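Local coordinates for protein potential RNA-dependent RNA polymerase (Human picobirnavirus, PDB 5I62) that copies RNA from an RNA template, joining ribonucleoside triphosphates into a growing strand in both transcription and genome replication of this double-stranded RNA virus, at residues S9-I14 with G311-G316; P37-M42 with L464-K469; I111-S116 with L338-A343; A343-T348 with Y377-L382; T473-G478 with Q528-R533. One frame throughout, in Å; residues are numbered along the deposited sequence.

Interaction 1 of 5, residues S9-I14 with G311-G316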
# COMPACT_ATOMS: atom_id res chain seq x y z
N SER A 9 24.11 19.54 6.32
CA SER A 9 24.40 18.87 7.58
C SER A 9 23.45 19.27 8.71
O SER A 9 23.58 18.74 9.82
CB SER A 9 25.86 19.12 7.98
OG SER A 9 26.15 20.49 8.08
N LYS A 10 22.50 20.19 8.47
CA LYS A 10 21.44 20.44 9.44
C LYS A 10 20.22 19.56 9.20
O LYS A 10 19.35 19.46 10.08
CB LYS A 10 21.02 21.91 9.40
CG LYS A 10 22.13 22.88 9.74
CD LYS A 10 21.64 24.32 9.60
CE LYS A 10 22.80 25.30 9.78
NZ LYS A 10 23.59 24.93 11.00
N TYR A 11 20.13 18.94 8.03
CA TYR A 11 19.12 17.95 7.69
C TYR A 11 19.58 16.53 7.96
O TYR A 11 18.78 15.68 8.33
CB TYR A 11 18.73 18.07 6.21
CG TYR A 11 17.99 19.34 5.88
CD1 TYR A 11 18.66 20.53 5.67
CD2 TYR A 11 16.60 19.34 5.77
CE1 TYR A 11 17.97 21.70 5.37
CE2 TYR A 11 15.91 20.49 5.46
CZ TYR A 11 16.60 21.67 5.27
OH TYR A 11 15.90 22.83 4.97
N PHE A 12 20.88 16.25 7.77
CA PHE A 12 21.40 14.91 7.97
C PHE A 12 22.66 14.94 8.82
O PHE A 12 23.44 15.89 8.78
CB PHE A 12 21.69 14.22 6.65
CG PHE A 12 20.47 14.03 5.82
CD1 PHE A 12 19.65 12.93 6.03
CD2 PHE A 12 20.08 14.99 4.91
CE1 PHE A 12 18.49 12.76 5.30
CE2 PHE A 12 18.90 14.83 4.17
CZ PHE A 12 18.12 13.71 4.38
N ASN A 13 22.83 13.87 9.58
CA ASN A 13 24.01 13.67 10.40
C ASN A 13 25.17 13.33 9.47
O ASN A 13 25.16 12.26 8.85
CB ASN A 13 23.72 12.56 11.41
CG ASN A 13 24.83 12.40 12.44
OD1 ASN A 13 25.30 13.37 13.03
ND2 ASN A 13 25.22 11.16 12.67
N ILE A 14 26.13 14.25 9.32
CA ILE A 14 27.22 14.17 8.32
C ILE A 14 28.55 14.13 9.07
O ILE A 14 28.77 14.97 9.95
CB ILE A 14 27.19 15.39 7.33
CG1 ILE A 14 25.88 15.46 6.53
CG2 ILE A 14 28.38 15.42 6.37
CD1 ILE A 14 25.52 14.18 5.79
N GLY A 311 22.54 16.97 -1.17
CA GLY A 311 22.59 18.41 -1.21
C GLY A 311 21.45 19.09 -1.95
O GLY A 311 21.54 20.29 -2.22
N GLU A 312 20.39 18.37 -2.30
CA GLU A 312 19.29 18.96 -3.06
C GLU A 312 17.98 18.67 -2.36
O GLU A 312 17.67 17.51 -2.08
CB GLU A 312 19.26 18.44 -4.50
CG GLU A 312 20.54 18.77 -5.24
CD GLU A 312 20.42 18.49 -6.72
OE1 GLU A 312 19.58 19.15 -7.37
OE2 GLU A 312 21.14 17.61 -7.22
N ILE A 313 17.22 19.72 -2.10
CA ILE A 313 16.00 19.66 -1.30
C ILE A 313 14.93 20.50 -1.99
O ILE A 313 15.19 21.61 -2.45
CB ILE A 313 16.24 20.14 0.14
CG1 ILE A 313 17.39 19.36 0.81
CG2 ILE A 313 14.96 20.02 0.97
CD1 ILE A 313 17.80 19.94 2.17
N ARG A 314 13.73 19.97 -2.06
CA ARG A 314 12.60 20.69 -2.62
C ARG A 314 11.63 21.02 -1.50
O ARG A 314 11.45 20.22 -0.58
CB ARG A 314 11.94 19.85 -3.70
CG ARG A 314 10.80 20.53 -4.40
CD ARG A 314 10.43 19.74 -5.63
NE ARG A 314 9.35 20.41 -6.33
CZ ARG A 314 8.92 20.05 -7.53
NH1 ARG A 314 9.49 19.03 -8.16
NH2 ARG A 314 7.92 20.71 -8.09
N TYR A 315 11.00 22.21 -1.57
CA TYR A 315 10.10 22.71 -0.53
C TYR A 315 8.71 22.99 -1.12
O TYR A 315 8.53 23.02 -2.34
CB TYR A 315 10.65 23.99 0.12
CG TYR A 315 12.04 23.82 0.72
CD1 TYR A 315 13.17 23.90 -0.08
CD2 TYR A 315 12.20 23.54 2.07
CE1 TYR A 315 14.46 23.74 0.47
CE2 TYR A 315 13.47 23.36 2.62
CZ TYR A 315 14.59 23.47 1.83
OH TYR A 315 15.84 23.28 2.40
N GLY A 316 7.74 23.21 -0.24
CA GLY A 316 6.40 23.59 -0.63
C GLY A 316 5.37 22.50 -0.30
O GLY A 316 5.71 21.34 -0.03

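Interaction 2 of 5, residues P37-M42 with L464-K469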
# COMPACT_ATOMS: atom_id res chain seq x y z
N PRO A 37 15.78 -17.85 -9.23
CA PRO A 37 16.08 -19.20 -9.75
C PRO A 37 14.85 -20.00 -10.16
O PRO A 37 15.00 -21.13 -10.64
CB PRO A 37 16.80 -19.89 -8.58
CG PRO A 37 17.09 -18.83 -7.58
CD PRO A 37 16.11 -17.74 -7.79
N PHE A 38 13.65 -19.46 -10.00
CA PHE A 38 12.42 -20.17 -10.35
C PHE A 38 12.42 -20.53 -11.83
O PHE A 38 12.52 -19.66 -12.69
CB PHE A 38 11.24 -19.27 -10.00
CG PHE A 38 9.89 -19.91 -10.19
CD1 PHE A 38 9.50 -21.00 -9.42
CD2 PHE A 38 8.98 -19.37 -11.09
CE1 PHE A 38 8.24 -21.57 -9.59
CE2 PHE A 38 7.73 -19.94 -11.26
CZ PHE A 38 7.36 -21.04 -10.50
N TYR A 39 12.28 -21.83 -12.12
CA TYR A 39 12.33 -22.34 -13.50
C TYR A 39 13.54 -21.78 -14.25
O TYR A 39 13.45 -21.34 -15.40
CB TYR A 39 11.03 -22.05 -14.25
CG TYR A 39 9.97 -23.10 -14.00
CD1 TYR A 39 10.15 -24.40 -14.46
CD2 TYR A 39 8.79 -22.79 -13.33
CE1 TYR A 39 9.20 -25.37 -14.25
CE2 TYR A 39 7.82 -23.76 -13.11
CZ TYR A 39 8.04 -25.05 -13.57
OH TYR A 39 7.10 -26.03 -13.36
N LYS A 40 14.69 -21.82 -13.59
CA LYS A 40 15.93 -21.39 -14.22
C LYS A 40 16.13 -22.12 -15.54
O LYS A 40 15.85 -23.31 -15.66
CB LYS A 40 17.11 -21.64 -13.29
CG LYS A 40 18.43 -21.12 -13.80
CD LYS A 40 19.53 -21.48 -12.82
CE LYS A 40 20.89 -21.02 -13.29
NZ LYS A 40 21.93 -21.49 -12.32
N GLY A 41 16.57 -21.37 -16.56
CA GLY A 41 16.69 -21.92 -17.90
C GLY A 41 15.45 -21.75 -18.76
O GLY A 41 15.50 -22.08 -19.96
N MET A 42 14.35 -21.27 -18.20
CA MET A 42 13.15 -20.97 -18.95
C MET A 42 12.88 -19.47 -18.88
O MET A 42 13.13 -18.84 -17.85
CB MET A 42 11.94 -21.76 -18.43
CG MET A 42 11.93 -23.21 -18.89
SD MET A 42 10.65 -24.22 -18.10
CE MET A 42 9.17 -23.36 -18.61
N LEU A 464 0.15 -25.24 -7.37
CA LEU A 464 1.22 -25.59 -6.43
C LEU A 464 2.13 -26.67 -7.01
O LEU A 464 3.36 -26.58 -6.88
CB LEU A 464 0.62 -26.04 -5.11
CG LEU A 464 1.64 -26.33 -4.01
CD1 LEU A 464 2.46 -25.08 -3.69
CD2 LEU A 464 0.93 -26.86 -2.77
N ASP A 465 1.55 -27.70 -7.62
CA ASP A 465 2.37 -28.73 -8.25
C ASP A 465 3.23 -28.13 -9.36
O ASP A 465 4.40 -28.50 -9.52
CB ASP A 465 1.49 -29.86 -8.80
CG ASP A 465 0.84 -30.69 -7.70
OD1 ASP A 465 1.38 -30.75 -6.58
OD2 ASP A 465 -0.22 -31.30 -7.96
N PHE A 466 2.66 -27.20 -10.12
CA PHE A 466 3.44 -26.49 -11.13
C PHE A 466 4.60 -25.72 -10.51
O PHE A 466 5.71 -25.71 -11.04
CB PHE A 466 2.54 -25.54 -11.92
CG PHE A 466 3.25 -24.82 -13.03
CD1 PHE A 466 3.51 -25.46 -14.23
CD2 PHE A 466 3.68 -23.51 -12.87
CE1 PHE A 466 4.16 -24.80 -15.26
CE2 PHE A 466 4.34 -22.84 -13.90
CZ PHE A 466 4.57 -23.49 -15.09
N CYS A 467 4.36 -25.04 -9.39
CA CYS A 467 5.41 -24.25 -8.76
C CYS A 467 6.49 -25.13 -8.12
O CYS A 467 7.68 -24.80 -8.16
CB CYS A 467 4.80 -23.31 -7.73
SG CYS A 467 3.80 -21.99 -8.51
N ILE A 468 6.09 -26.25 -7.52
CA ILE A 468 7.07 -27.17 -6.93
C ILE A 468 8.10 -27.58 -7.97
O ILE A 468 9.31 -27.60 -7.70
CB ILE A 468 6.36 -28.39 -6.32
CG1 ILE A 468 5.59 -28.00 -5.05
CG2 ILE A 468 7.38 -29.50 -6.02
CD1 ILE A 468 4.56 -29.06 -4.60
N LYS A 469 7.65 -27.90 -9.18
CA LYS A 469 8.53 -28.31 -10.26
C LYS A 469 9.50 -27.21 -10.68
O LYS A 469 10.55 -27.51 -11.26
CB LYS A 469 7.71 -28.77 -11.47
CG LYS A 469 6.95 -30.08 -11.25
CD LYS A 469 6.27 -30.53 -12.54
CE LYS A 469 5.64 -31.92 -12.39
NZ LYS A 469 4.38 -31.93 -11.59

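Interaction 3 of 5, residues I111-S116 with L338-A343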
# COMPACT_ATOMS: atom_id res chain seq x y z
N ILE A 111 -19.82 13.96 5.19
CA ILE A 111 -18.91 13.96 6.32
C ILE A 111 -19.63 13.49 7.58
O ILE A 111 -19.09 12.70 8.36
CB ILE A 111 -18.27 15.35 6.51
CG1 ILE A 111 -17.38 15.71 5.31
CG2 ILE A 111 -17.46 15.42 7.80
CD1 ILE A 111 -16.96 17.17 5.27
N SER A 112 -20.88 13.95 7.79
CA SER A 112 -21.68 13.46 8.90
C SER A 112 -21.95 11.96 8.78
O SER A 112 -21.96 11.25 9.79
CB SER A 112 -23.02 14.21 9.00
OG SER A 112 -22.81 15.57 9.36
N ALA A 113 -22.24 11.48 7.57
CA ALA A 113 -22.48 10.06 7.38
C ALA A 113 -21.24 9.24 7.78
O ALA A 113 -21.35 8.21 8.46
CB ALA A 113 -22.87 9.78 5.93
N ALA A 114 -20.06 9.71 7.39
CA ALA A 114 -18.84 8.99 7.75
C ALA A 114 -18.66 8.94 9.26
O ALA A 114 -18.32 7.89 9.83
CB ALA A 114 -17.64 9.62 7.06
N LYS A 115 -18.86 10.08 9.93
CA LYS A 115 -18.73 10.14 11.39
C LYS A 115 -19.72 9.20 12.07
O LYS A 115 -19.42 8.61 13.11
CB LYS A 115 -18.96 11.57 11.88
CG LYS A 115 -17.88 12.58 11.49
CD LYS A 115 -18.19 13.96 12.09
CE LYS A 115 -17.29 15.05 11.49
NZ LYS A 115 -17.56 16.43 12.03
N SER A 116 -20.92 9.08 11.50
CA SER A 116 -21.96 8.26 12.12
C SER A 116 -21.56 6.80 12.19
O SER A 116 -22.01 6.08 13.09
CB SER A 116 -23.27 8.41 11.36
OG SER A 116 -23.72 9.74 11.47
N LEU A 338 -16.04 10.08 0.32
CA LEU A 338 -16.33 10.12 -1.11
C LEU A 338 -17.45 9.14 -1.48
O LEU A 338 -18.34 9.46 -2.27
CB LEU A 338 -15.06 9.80 -1.91
CG LEU A 338 -13.95 10.84 -2.00
CD1 LEU A 338 -12.74 10.24 -2.73
CD2 LEU A 338 -14.44 12.10 -2.72
N GLN A 339 -17.41 7.93 -0.91
CA GLN A 339 -18.43 6.93 -1.21
C GLN A 339 -19.79 7.39 -0.71
O GLN A 339 -20.79 7.28 -1.41
CB GLN A 339 -18.03 5.58 -0.60
CG GLN A 339 -16.72 4.99 -1.19
CD GLN A 339 -16.46 3.56 -0.73
OE1 GLN A 339 -16.79 3.19 0.39
NE2 GLN A 339 -15.92 2.74 -1.62
N HIS A 340 -19.84 7.89 0.53
CA HIS A 340 -21.10 8.40 1.05
C HIS A 340 -21.63 9.54 0.19
O HIS A 340 -22.83 9.62 -0.10
CB HIS A 340 -20.93 8.89 2.49
CG HIS A 340 -20.95 7.80 3.50
ND1 HIS A 340 -22.06 7.01 3.72
CD2 HIS A 340 -19.99 7.34 4.34
CE1 HIS A 340 -21.79 6.12 4.66
NE2 HIS A 340 -20.54 6.30 5.06
N GLU A 341 -20.73 10.44 -0.23
CA GLU A 341 -21.14 11.62 -0.98
C GLU A 341 -21.72 11.23 -2.34
O GLU A 341 -22.70 11.84 -2.79
CB GLU A 341 -19.97 12.58 -1.16
CG GLU A 341 -20.33 13.84 -1.92
CD GLU A 341 -19.10 14.65 -2.29
OE1 GLU A 341 -18.21 14.12 -3.01
OE2 GLU A 341 -19.00 15.81 -1.82
N ALA A 342 -21.15 10.22 -2.99
CA ALA A 342 -21.72 9.77 -4.26
C ALA A 342 -23.17 9.32 -4.08
O ALA A 342 -24.05 9.67 -4.87
CB ALA A 342 -20.87 8.64 -4.84
N ALA A 343 -23.44 8.52 -3.04
CA ALA A 343 -24.80 8.05 -2.80
C ALA A 343 -25.73 9.21 -2.46
O ALA A 343 -26.82 9.34 -3.03
CB ALA A 343 -24.81 7.01 -1.67

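Interaction 4 of 5, residues A343-T348 with Y377-L382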
# COMPACT_ATOMS: atom_id res chain seq x y z
N ALA A 343 -23.44 8.52 -3.04
CA ALA A 343 -24.80 8.05 -2.80
C ALA A 343 -25.73 9.21 -2.46
O ALA A 343 -26.82 9.34 -3.03
CB ALA A 343 -24.81 7.01 -1.67
N ILE A 344 -25.29 10.06 -1.54
CA ILE A 344 -26.09 11.18 -1.08
C ILE A 344 -26.36 12.15 -2.22
O ILE A 344 -27.47 12.69 -2.34
CB ILE A 344 -25.37 11.87 0.10
CG1 ILE A 344 -25.37 10.96 1.33
CG2 ILE A 344 -26.01 13.23 0.41
CD1 ILE A 344 -24.38 11.40 2.42
N SER A 345 -25.37 12.38 -3.08
CA SER A 345 -25.58 13.23 -4.24
C SER A 345 -26.64 12.67 -5.18
O SER A 345 -27.23 13.44 -5.95
CB SER A 345 -24.27 13.44 -5.00
OG SER A 345 -23.35 14.21 -4.24
N HIS A 346 -26.91 11.37 -5.13
CA HIS A 346 -27.96 10.78 -5.95
C HIS A 346 -29.17 10.36 -5.12
O HIS A 346 -29.91 9.44 -5.48
CB HIS A 346 -27.40 9.63 -6.78
CG HIS A 346 -26.44 10.09 -7.83
ND1 HIS A 346 -26.85 10.51 -9.08
CD2 HIS A 346 -25.10 10.26 -7.80
CE1 HIS A 346 -25.80 10.90 -9.78
NE2 HIS A 346 -24.72 10.75 -9.03
N HIS A 347 -29.37 11.06 -4.00
CA HIS A 347 -30.59 10.99 -3.19
C HIS A 347 -30.83 9.61 -2.60
O HIS A 347 -31.96 9.19 -2.43
CB HIS A 347 -31.81 11.46 -3.99
CG HIS A 347 -31.60 12.80 -4.63
ND1 HIS A 347 -31.17 12.95 -5.92
CD2 HIS A 347 -31.66 14.05 -4.10
CE1 HIS A 347 -31.01 14.24 -6.19
NE2 HIS A 347 -31.30 14.92 -5.10
N THR A 348 -29.76 8.91 -2.23
CA THR A 348 -29.91 7.61 -1.61
C THR A 348 -28.79 7.44 -0.58
O THR A 348 -28.15 8.42 -0.16
CB THR A 348 -29.95 6.50 -2.67
OG1 THR A 348 -30.26 5.25 -2.05
CG2 THR A 348 -28.61 6.37 -3.41
N TYR A 377 -16.58 11.94 -7.48
CA TYR A 377 -15.25 11.94 -6.87
C TYR A 377 -14.36 13.03 -7.49
O TYR A 377 -13.67 13.76 -6.78
CB TYR A 377 -14.57 10.59 -7.07
CG TYR A 377 -15.08 9.39 -6.31
CD1 TYR A 377 -16.28 9.41 -5.59
CD2 TYR A 377 -14.35 8.21 -6.32
CE1 TYR A 377 -16.73 8.27 -4.93
CE2 TYR A 377 -14.77 7.09 -5.65
CZ TYR A 377 -15.96 7.12 -4.95
OH TYR A 377 -16.36 5.97 -4.30
N SER A 378 -14.33 13.10 -8.83
CA SER A 378 -13.31 13.88 -9.54
C SER A 378 -13.45 15.37 -9.29
O SER A 378 -12.45 16.11 -9.36
CB SER A 378 -13.38 13.59 -11.03
OG SER A 378 -13.02 12.25 -11.29
N ARG A 379 -14.65 15.85 -8.99
CA ARG A 379 -14.86 17.28 -8.75
C ARG A 379 -14.04 17.79 -7.57
O ARG A 379 -13.86 19.00 -7.43
CB ARG A 379 -16.34 17.56 -8.51
CG ARG A 379 -16.87 16.86 -7.29
CD ARG A 379 -18.36 17.09 -7.13
NE ARG A 379 -19.01 16.04 -6.36
CZ ARG A 379 -20.28 16.09 -5.97
NH1 ARG A 379 -21.02 17.15 -6.27
NH2 ARG A 379 -20.83 15.07 -5.28
N HIS A 380 -13.54 16.91 -6.72
CA HIS A 380 -12.68 17.33 -5.62
C HIS A 380 -11.21 17.41 -6.03
O HIS A 380 -10.34 17.45 -5.15
CB HIS A 380 -12.87 16.37 -4.44
CG HIS A 380 -14.29 16.27 -4.00
ND1 HIS A 380 -14.98 17.34 -3.48
CD2 HIS A 380 -15.17 15.24 -4.05
CE1 HIS A 380 -16.22 16.97 -3.20
NE2 HIS A 380 -16.36 15.70 -3.54
N GLY A 381 -10.93 17.47 -7.32
CA GLY A 381 -9.56 17.54 -7.79
C GLY A 381 -8.87 16.20 -7.92
O GLY A 381 -7.64 16.16 -7.94
N LEU A 382 -9.63 15.11 -8.00
CA LEU A 382 -9.07 13.77 -8.12
C LEU A 382 -9.14 13.30 -9.56
O LEU A 382 -10.03 13.68 -10.32
CB LEU A 382 -9.80 12.80 -7.19
CG LEU A 382 -9.80 13.32 -5.75
CD1 LEU A 382 -10.77 12.52 -4.89
CD2 LEU A 382 -8.34 13.27 -5.19

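Interaction 5 of 5, residues T473-G478 with Q528-R533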
# COMPACT_ATOMS: atom_id res chain seq x y z
N THR A 473 14.63 -26.64 -4.48
CA THR A 473 14.29 -27.03 -3.11
C THR A 473 12.82 -27.37 -2.93
O THR A 473 12.41 -27.61 -1.80
CB THR A 473 14.66 -25.91 -2.13
OG1 THR A 473 13.58 -24.95 -2.09
CG2 THR A 473 15.92 -25.21 -2.55
N ARG A 474 12.03 -27.34 -4.01
CA ARG A 474 10.62 -27.76 -3.98
C ARG A 474 9.83 -27.04 -2.89
O ARG A 474 9.06 -27.64 -2.14
CB ARG A 474 10.51 -29.27 -3.83
CG ARG A 474 11.11 -30.03 -5.01
CD ARG A 474 11.56 -31.41 -4.61
NE ARG A 474 10.42 -32.27 -4.30
CZ ARG A 474 10.28 -32.96 -3.18
NH1 ARG A 474 11.22 -32.93 -2.24
NH2 ARG A 474 9.19 -33.70 -2.99
N LEU A 475 10.01 -25.71 -2.83
CA LEU A 475 9.26 -24.85 -1.92
C LEU A 475 9.46 -25.25 -0.46
O LEU A 475 8.55 -25.12 0.35
CB LEU A 475 7.76 -24.84 -2.28
CG LEU A 475 7.46 -24.39 -3.71
CD1 LEU A 475 5.96 -24.36 -4.00
CD2 LEU A 475 8.11 -23.03 -3.99
N GLY A 476 10.64 -25.73 -0.12
CA GLY A 476 10.96 -26.10 1.25
C GLY A 476 10.83 -27.57 1.55
O GLY A 476 11.37 -28.03 2.58
N LEU A 477 10.15 -28.34 0.69
CA LEU A 477 10.12 -29.79 0.85
C LEU A 477 11.52 -30.38 0.81
O LEU A 477 11.77 -31.43 1.40
CB LEU A 477 9.25 -30.42 -0.23
CG LEU A 477 7.74 -30.29 -0.05
CD1 LEU A 477 7.03 -30.61 -1.36
CD2 LEU A 477 7.25 -31.22 1.06
N GLY A 478 12.45 -29.72 0.11
CA GLY A 478 13.82 -30.15 0.01
C GLY A 478 14.77 -29.51 1.00
O GLY A 478 15.98 -29.66 0.85
N GLN A 528 0.31 -26.06 4.69
CA GLN A 528 -0.48 -27.28 4.86
C GLN A 528 -0.47 -28.12 3.59
O GLN A 528 -0.36 -29.35 3.65
CB GLN A 528 -1.91 -26.94 5.27
CG GLN A 528 -2.78 -28.17 5.49
CD GLN A 528 -4.27 -27.86 5.50
OE1 GLN A 528 -4.68 -26.72 5.28
NE2 GLN A 528 -5.09 -28.88 5.77
N ALA A 529 -0.58 -27.47 2.43
CA ALA A 529 -0.61 -28.22 1.17
C ALA A 529 0.73 -28.90 0.90
O ALA A 529 0.77 -30.05 0.44
CB ALA A 529 -0.99 -27.28 0.02
N LEU A 530 1.84 -28.22 1.18
CA LEU A 530 3.15 -28.84 0.99
C LEU A 530 3.35 -30.02 1.94
O LEU A 530 3.76 -31.11 1.51
CB LEU A 530 4.25 -27.79 1.18
CG LEU A 530 4.32 -26.77 0.05
CD1 LEU A 530 5.19 -25.60 0.47
CD2 LEU A 530 4.86 -27.43 -1.22
N LYS A 531 3.08 -29.82 3.23
CA LYS A 531 3.20 -30.90 4.21
C LYS A 531 2.34 -32.11 3.83
O LYS A 531 2.70 -33.25 4.14
CB LYS A 531 2.79 -30.42 5.60
CG LYS A 531 3.78 -29.51 6.29
CD LYS A 531 3.24 -29.12 7.65
CE LYS A 531 4.25 -28.35 8.46
NZ LYS A 531 3.64 -27.87 9.72
N SER A 532 1.20 -31.88 3.19
CA SER A 532 0.38 -33.01 2.76
C SER A 532 1.01 -33.77 1.60
O SER A 532 0.62 -34.91 1.34
CB SER A 532 -1.01 -32.53 2.37
OG SER A 532 -1.06 -32.24 0.99
N ARG A 533 1.98 -33.17 0.91
CA ARG A 533 2.68 -33.82 -0.18
C ARG A 533 3.92 -34.58 0.30
O ARG A 533 4.70 -35.05 -0.54
CB ARG A 533 3.08 -32.78 -1.24
CG ARG A 533 1.96 -32.45 -2.23
CD ARG A 533 2.12 -31.04 -2.77
NE ARG A 533 1.14 -30.71 -3.81
CZ ARG A 533 -0.12 -30.35 -3.57
NH1 ARG A 533 -0.57 -30.28 -2.32
NH2 ARG A 533 -0.94 -30.06 -4.58

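Interaction 1 of 5, residues S9-I14 with G311-G316
Y11 of segment 9-14 meets I313 and Y315 of the segment that carries strand 312-314, and its one side chain serves two kinds of contact. The first is apolar. The CD1 methyl of I313 sits 3.5 Å from the centroid of the Y11 ring and only 5° off its normal, so the methyl rests over the middle of one ring face in a CH-pi contact. I313 reaches that place because CG1 lies anti to its carbonyl carbon (chi1 -55°) and the chain then runs out extended to CD1. A slender branched side chain with a single methyl at its tip suits a flat aromatic face well, and both residues are buried. The second kind is polar. Y315 OH donates to Y11 OH over 2.6 Å, a short bond between two phenols that arrive from opposite directions. Y11 OH lies in the plane of the Y315 ring, at its edge, and stands 3.4 Å from Y315 CE2. Around the contact, A181 and S179 of strand 176-189 also touch Y11, while the ring of Y315 meets Y168 and has R167 in a cation-pi contact. Strand 312-314 pairs with strand 306-309, so the contact fixes the N-terminal helix to the rim of the mixed sheet. Tyrosine fits both positions because it offers an apolar ring and a hydroxyl at once. With the Y11 hydroxyl accepting the hydrogen bond from Y315 and a methyl covering its ring, the contact combines a directional bond with apolar burial, which should limit how far either ring can shift.

Interaction 2 of 5, residues P37-M42 with L464-K469
F38 and Y39 lie in a loop that packs on helix 460-469; the backbones come nearest at Y39 and K469, CA to CA 7.8 Å, and from Y39 to M42 the chain makes a type II beta turn. G41 suits that turn, since its positive phi would press a side chain against the preceding carbonyl. Y39 extends across the helix to F466 O and donates a hydrogen bond to it from its hydroxyl, with Y39 OH 2.7 Å from F466 O and in the carbonyl plane. A tyrosine is long enough to reach this backbone acceptor while its ring stays among apolar neighbours. F466, with CG anti to its backbone N (chi1 -177°), turns one ring face to Y39, and the two ring planes are inclined at 40°. The CB of K469 lies beside Y39 OH. Deeper in, F38 turns a ring edge to the backbone of C467, while C467 SG lies obliquely to the ring in a sulfur-aromatic contact. L423 and L426 of helix 419-427 touch F38, and I47 of helix 44-55 touches both Y39 and F466, so the contact joins an N-terminal loop to helices late in the chain. At the F38 edge, CE1 stands 3.6 Å from C467 O, and CZ is 4.2 Å from C467 SG.

Interaction 3 of 5, residues I111-S116 with L338-A343
H340 swings its imidazole toward A113 and A114 with CG anti to its own carbonyl carbon (chi1 -80°), and chi2 of -64° then turns one ring face to the A113 methyl. The contact is helix-to-helix packing, between helix 108-116 and helix 327-345, probably the motif B helix of the polymerase palm, and it brings the CA atoms of A113 and H340 to 6.7 Å. Such a close approach of backbones needs small residues, and the paired alanines on helix 108-116 provide them: with only methyl side chains there, the ring comes up against the backbone at A114 N. A113 CB lies 3.8 Å from the centroid of the H340 ring, 19° off its normal, giving a CH-pi contact over the face but offset toward the rim, on the ND1 side. A114 approaches more obliquely, with its backbone N near CD2. Histidine fits here because its flat ring packs against a methyl while keeping a polar atom available: H340 NE2 is hydrogen-bonded to E117 OE1, just beyond helix 108-116, which may favour a protonated imidazole. The same faces of the two helices meet again where I344 touches A113 and V337 touches A114. K115 also forms a salt bridge with E279 of helix 271-284, so helix 108-116 packs on both helices. Its last turn is reinforced by S116, a serine whose short side chain can bend back to the backbone. S116 OG donates to S112 O over 2.9 Å, from above the carbonyl plane, while S116 N reaches the same oxygen from the opposite face.

Interaction 4 of 5, residues A343-T348 with Y377-L382
R379 and S345 meet through a polar contact near the surface. R379 NH2 donates to S345 OG over 2.9 Å with an N-H...O angle of 148°, and the hydroxyl oxygen lies in the guanidinium plane, at its edge. R379 can span the gap because, after a first torsion that puts CG between the backbone N and the carbonyl carbon (chi1 63°), the chain is extended from CG to NE. Its CG meanwhile lies over the ring of H380. Arginine suits the place through its length and its several N-H groups: NE bonds to S376 O, while NH2 also has a long, weak ion pair with E341. S345 OG in turn is hydrogen-bonded to E341 O, one turn back in helix 327-345. Backbone bonds shape the segment around S345: T348 N to A343 O and H347 N to I344 O form a Schellman motif, with H347 at positive phi as the C-prime residue. The contact thus ties the end of helix 327-345 to the turn after helix 370-378. Because the hydroxyl links a guanidinium to a main-chain oxygen, the arginine's positive charge probably polarises S345, and the guanidinium lies near the C-terminal end of helix 327-345, which would probably favour a cation.

Interaction 5 of 5, residues T473-G478 with Q528-R533
L477 and L530 bring their CA atoms to 7.0 Å where an irregular loop passes the last turns of helix 525-532, an apolar loop-on-helix contact close to the C-terminus of the chain. G476 N and G478 N both bond to T473 O, from opposite faces of its plane; these bonds coil the loop, in which L475 and L477 both point toward the helix. G476 and G478 suit such a coil, since a side chain at either would be crowded by a backbone oxygen. L530 lies between the two leucines: its CD1 packs 3.8 Å from L475 CB, and its CD2 lies 3.9 Å from L477 CD1. In L530 CG stands anti to the carbonyl carbon (chi1 -71°), which sends both methyls toward the loop. Branched leucines suit this place because two methyls on one residue can fill two neighbouring contacts. L448 of helix 441-451 and L483 also touch L530, while L464 of helix 460-469 touches L475, extending the apolar cluster. The helix end is tied by R533, whose NH1 bonds to A529 O and whose NE and NH2 form salt bridges with D465 and E461. From the opposite face of that carbonyl, S532 OG also reaches A529 O, at 2.9 Å.

Overall arrangement
The five contacts fall into three regions of the polymerase. Interactions 3 and 4 have centres about 10 Å apart, share A343 and both use helix 327-345; H380 and R379 approach E341. Interactions 2 and 5, with centres about 13 Å apart, form a second group through helix 460-469, where D465 pairs with R533 and L464 packs on L475 and A529. This group lies across the chain's centre from the first, about 47 to 50 Å away. Interaction 1 stands alone, 40 Å or more from every other centre. Interactions 1 and 2 interleave along the chain, 3 and 4 fall between the segments of 2, and 5 comes last; the N-terminal part thus packs on both the sheet and the late helices.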